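Local coordinates for BILBO1_N domain-containing protein (Trypanosoma brucei equiperdum, PDB 7A1I), which is of unknown function but contains a ubiquitin-like BILBO1 N-terminal domain and probably serves in protein-protein interactions, at residues G16-L21 against T93-A98. Residues are numbered along the deposited sequence; the frame is centred on the assembly and turned at random.
Sequences GEKVNL and TLDIPA
The flat carbonyl group of Ile96 is approached from both faces: the ammonium group of Lys18 lies over one, a water over the opposite one. From Lys18 NZ to Ile96 O is 2.8 Å, a hydrogen bond with the nitrogen 36° above the carbonyl plane and a C=O...N angle of 142°, so the donor misses the lone-pair direction. The water lies 2.9 Å from Ile96 O and 3.0 Å from Gly16 O, within hydrogen-bonding distance of both; since it has more acceptors in reach than protons, it can probably bridge the turn before strand 17-25 and the loop only part of the time. The second flat group, the carboxylate of Asp95, meets the same ammonium through one oxygen: Lys18 NZ to Asp95 OD1 is a 2.9 Å salt bridge, with the nitrogen again tilted out of the plane. Lys18 gets there by a bend at chi2 (-58°), after which the chain runs extended to NZ. Along the way its aliphatic part lies beside the methyl of Ala98, with Lys18 CE 3.8 Å from Ala98 CB and Lys18 CG 4.0 Å from it. Around this contact, Asp13 forms a further salt bridge with Lys18 NZ, while the Tyr87 hydroxyl hydrogen-bonds to both Lys18 NZ and Asp95 OD1. The contact thus fastens the irregular loop between strands 84-89 and 104-105 to the start of strand 17-25 in the mixed sheet of this ubiquitin-like domain. Two carboxylates, a carbonyl and a phenol gather about one ammonium, which would probably favour its protonated form and offset the proximity of the two acids.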
ATOM      1  N   GLY A  16       0.456  -7.880 -12.413  1.00 54.05           N
ATOM      2  CA  GLY A  16       1.867  -8.190 -12.473  1.00 51.99           C
ATOM      3  C   GLY A  16       2.793  -7.025 -12.189  1.00 51.44           C
ATOM      4  O   GLY A  16       3.951  -7.254 -11.828  1.00 54.79           O
ATOM      5  N   GLU A  17       2.318  -5.791 -12.333  1.00 47.31           N
ATOM      6  CA  GLU A  17       3.121  -4.598 -12.089  1.00 45.79           C
ATOM      7  C   GLU A  17       2.835  -4.031 -10.701  1.00 42.72           C
ATOM      8  O   GLU A  17       1.718  -4.124 -10.197  1.00 42.19           O
ATOM      9  CB  GLU A  17       2.841  -3.534 -13.153  1.00 50.66           C
ATOM     10  CG  GLU A  17       3.198  -3.963 -14.575  1.00 58.90           C
ATOM     11  CD  GLU A  17       2.825  -2.908 -15.603  1.00 62.40           C
ATOM     12  OE1 GLU A  17       3.132  -1.718 -15.371  1.00 56.10           O
ATOM     13  OE2 GLU A  17       2.205  -3.266 -16.629  1.00 69.00           O
ATOM     14  N   LYS A  18       3.841  -3.453 -10.063  1.00 41.80           N
ATOM     15  CA  LYS A  18       3.619  -2.869  -8.739  1.00 42.18           C
ATOM     16  C   LYS A  18       3.175  -1.414  -8.870  1.00 38.31           C
ATOM     17  O   LYS A  18       3.750  -0.656  -9.659  1.00 40.08           O
ATOM     18  CB  LYS A  18       4.865  -2.972  -7.857  1.00 40.30           C
ATOM     19  CG  LYS A  18       5.474  -4.367  -7.827  1.00 43.60           C
ATOM     20  CD  LYS A  18       4.482  -5.416  -7.348  1.00 40.81           C
ATOM     21  CE  LYS A  18       5.048  -6.821  -7.560  1.00 46.34           C
ATOM     22  NZ  LYS A  18       4.150  -7.902  -7.050  1.00 48.77           N
ATOM     23  N   VAL A  19       2.126  -1.042  -8.133  1.00 37.71           N
ATOM     24  CA  VAL A  19       1.601   0.322  -8.118  1.00 38.59           C
ATOM     25  C   VAL A  19       1.751   0.867  -6.701  1.00 34.30           C
ATOM     26  O   VAL A  19       1.372   0.197  -5.733  1.00 36.64           O
ATOM     27  CB  VAL A  19       0.122   0.387  -8.539  1.00 40.11           C
ATOM     28  CG1 VAL A  19      -0.387   1.834  -8.465  1.00 42.15           C
ATOM     29  CG2 VAL A  19      -0.059  -0.158  -9.921  1.00 54.52           C
ATOM     30  N   ASN A  20       2.294   2.079  -6.586  1.00 37.91           N
ATOM     31  CA  ASN A  20       2.618   2.701  -5.310  1.00 34.66           C
ATOM     32  C   ASN A  20       1.907   4.049  -5.221  1.00 36.13           C
ATOM     33  O   ASN A  20       1.957   4.834  -6.171  1.00 36.39           O
ATOM     34  CB  ASN A  20       4.140   2.873  -5.192  1.00 36.33           C
ATOM     35  CG  ASN A  20       4.603   3.079  -3.765  1.00 34.85           C
ATOM     36  OD1 ASN A  20       3.873   2.825  -2.829  1.00 35.02           O
ATOM     37  ND2 ASN A  20       5.834   3.541  -3.606  1.00 36.71           N
ATOM     38  N   LEU A  21       1.228   4.295  -4.090  1.00 37.77           N
ATOM     39  CA  LEU A  21       0.495   5.525  -3.794  1.00 36.64           C
ATOM     40  C   LEU A  21       1.006   6.173  -2.509  1.00 37.76           C
ATOM     41  O   LEU A  21       1.300   5.486  -1.527  1.00 35.34           O
ATOM     42  CB  LEU A  21      -1.006   5.255  -3.607  1.00 35.44           C
ATOM     43  CG  LEU A  21      -1.732   4.529  -4.734  1.00 35.93           C
ATOM     44  CD1 LEU A  21      -3.193   4.306  -4.366  1.00 35.71           C
ATOM     45  CD2 LEU A  21      -1.613   5.317  -6.023  1.00 39.37           C
ATOM     46  N   THR A  93      -4.609 -13.682  -6.275  1.00 41.49           N
ATOM     47  CA  THR A  93      -3.575 -12.886  -6.925  1.00 49.04           C
ATOM     48  C   THR A  93      -2.241 -13.616  -6.870  1.00 48.88           C
ATOM     49  O   THR A  93      -1.806 -14.042  -5.798  1.00 44.79           O
ATOM     50  CB  THR A  93      -3.464 -11.495  -6.252  1.00 47.09           C
ATOM     51  OG1 THR A  93      -4.644 -10.730  -6.521  1.00 42.05           O
ATOM     52  CG2 THR A  93      -2.255 -10.718  -6.766  1.00 46.38           C
ATOM     53  N   LEU A  94      -1.614 -13.791  -8.032  1.00 45.31           N
ATOM     54  CA  LEU A  94      -0.227 -14.241  -8.120  1.00 50.70           C
ATOM     55  C   LEU A  94       0.677 -13.050  -7.850  1.00 49.36           C
ATOM     56  O   LEU A  94       0.677 -12.077  -8.618  1.00 51.58           O
ATOM     57  CB  LEU A  94       0.074 -14.853  -9.485  1.00 58.64           C
ATOM     58  CG  LEU A  94       1.483 -15.440  -9.657  1.00 63.35           C
ATOM     59  CD1 LEU A  94       1.772 -16.594  -8.697  1.00 53.95           C
ATOM     60  CD2 LEU A  94       1.691 -15.891 -11.115  1.00 67.02           C
ATOM     61  N   ASP A  95       1.368 -13.068  -6.720  1.00 51.84           N
ATOM     62  CA  ASP A  95       2.164 -11.927  -6.281  1.00 58.61           C
ATOM     63  C   ASP A  95       3.647 -12.290  -6.417  1.00 56.54           C
ATOM     64  O   ASP A  95       4.210 -13.004  -5.582  1.00 54.50           O
ATOM     65  CB  ASP A  95       1.747 -11.531  -4.866  1.00 54.97           C
ATOM     66  CG  ASP A  95       1.882 -10.047  -4.614  1.00 52.60           C
ATOM     67  OD1 ASP A  95       2.912  -9.462  -5.004  1.00 57.33           O
ATOM     68  OD2 ASP A  95       0.916  -9.447  -4.084  1.00 49.74           O
ATOM     69  N   ILE A  96       4.262 -11.861  -7.515  1.00 44.85           N
ATOM     70  CA  ILE A  96       5.668 -12.143  -7.765  1.00 48.39           C
ATOM     71  C   ILE A  96       6.468 -10.913  -7.353  1.00 47.84           C
ATOM     72  O   ILE A  96       6.068  -9.786  -7.665  1.00 48.79           O
ATOM     73  CB  ILE A  96       5.902 -12.532  -9.232  1.00 55.07           C
ATOM     74  CG1 ILE A  96       5.158 -13.831  -9.543  1.00 53.26           C
ATOM     75  CG2 ILE A  96       7.403 -12.729  -9.543  1.00 55.30           C
ATOM     76  CD1 ILE A  96       5.230 -14.238 -10.996  1.00 57.46           C
ATOM     77  N   PRO A  97       7.585 -11.080  -6.652  1.00 47.77           N
ATOM     78  CA  PRO A  97       8.376  -9.917  -6.231  1.00 50.03           C
ATOM     79  C   PRO A  97       8.889  -9.113  -7.417  1.00 48.55           C
ATOM     80  O   PRO A  97       9.381  -9.661  -8.405  1.00 48.35           O
ATOM     81  CB  PRO A  97       9.526 -10.546  -5.435  1.00 54.13           C
ATOM     82  CG  PRO A  97       8.960 -11.845  -4.941  1.00 60.74           C
ATOM     83  CD  PRO A  97       8.083 -12.333  -6.055  1.00 59.56           C
ATOM     84  N   ALA A  98       8.766  -7.794  -7.304  1.00 51.41           N
ATOM     85  CA  ALA A  98       9.290  -6.863  -8.298  1.00 49.93           C
ATOM     86  C   ALA A  98       9.543  -5.531  -7.606  1.00 50.45           C
ATOM     87  O   ALA A  98       9.124  -5.311  -6.469  1.00 51.02           O
ATOM     88  CB  ALA A  98       8.320  -6.685  -9.471  1.00 46.55           C
TER
HETATM   89  O   HOH W   1       5.831  -9.176 -10.500  1.00 44.98           O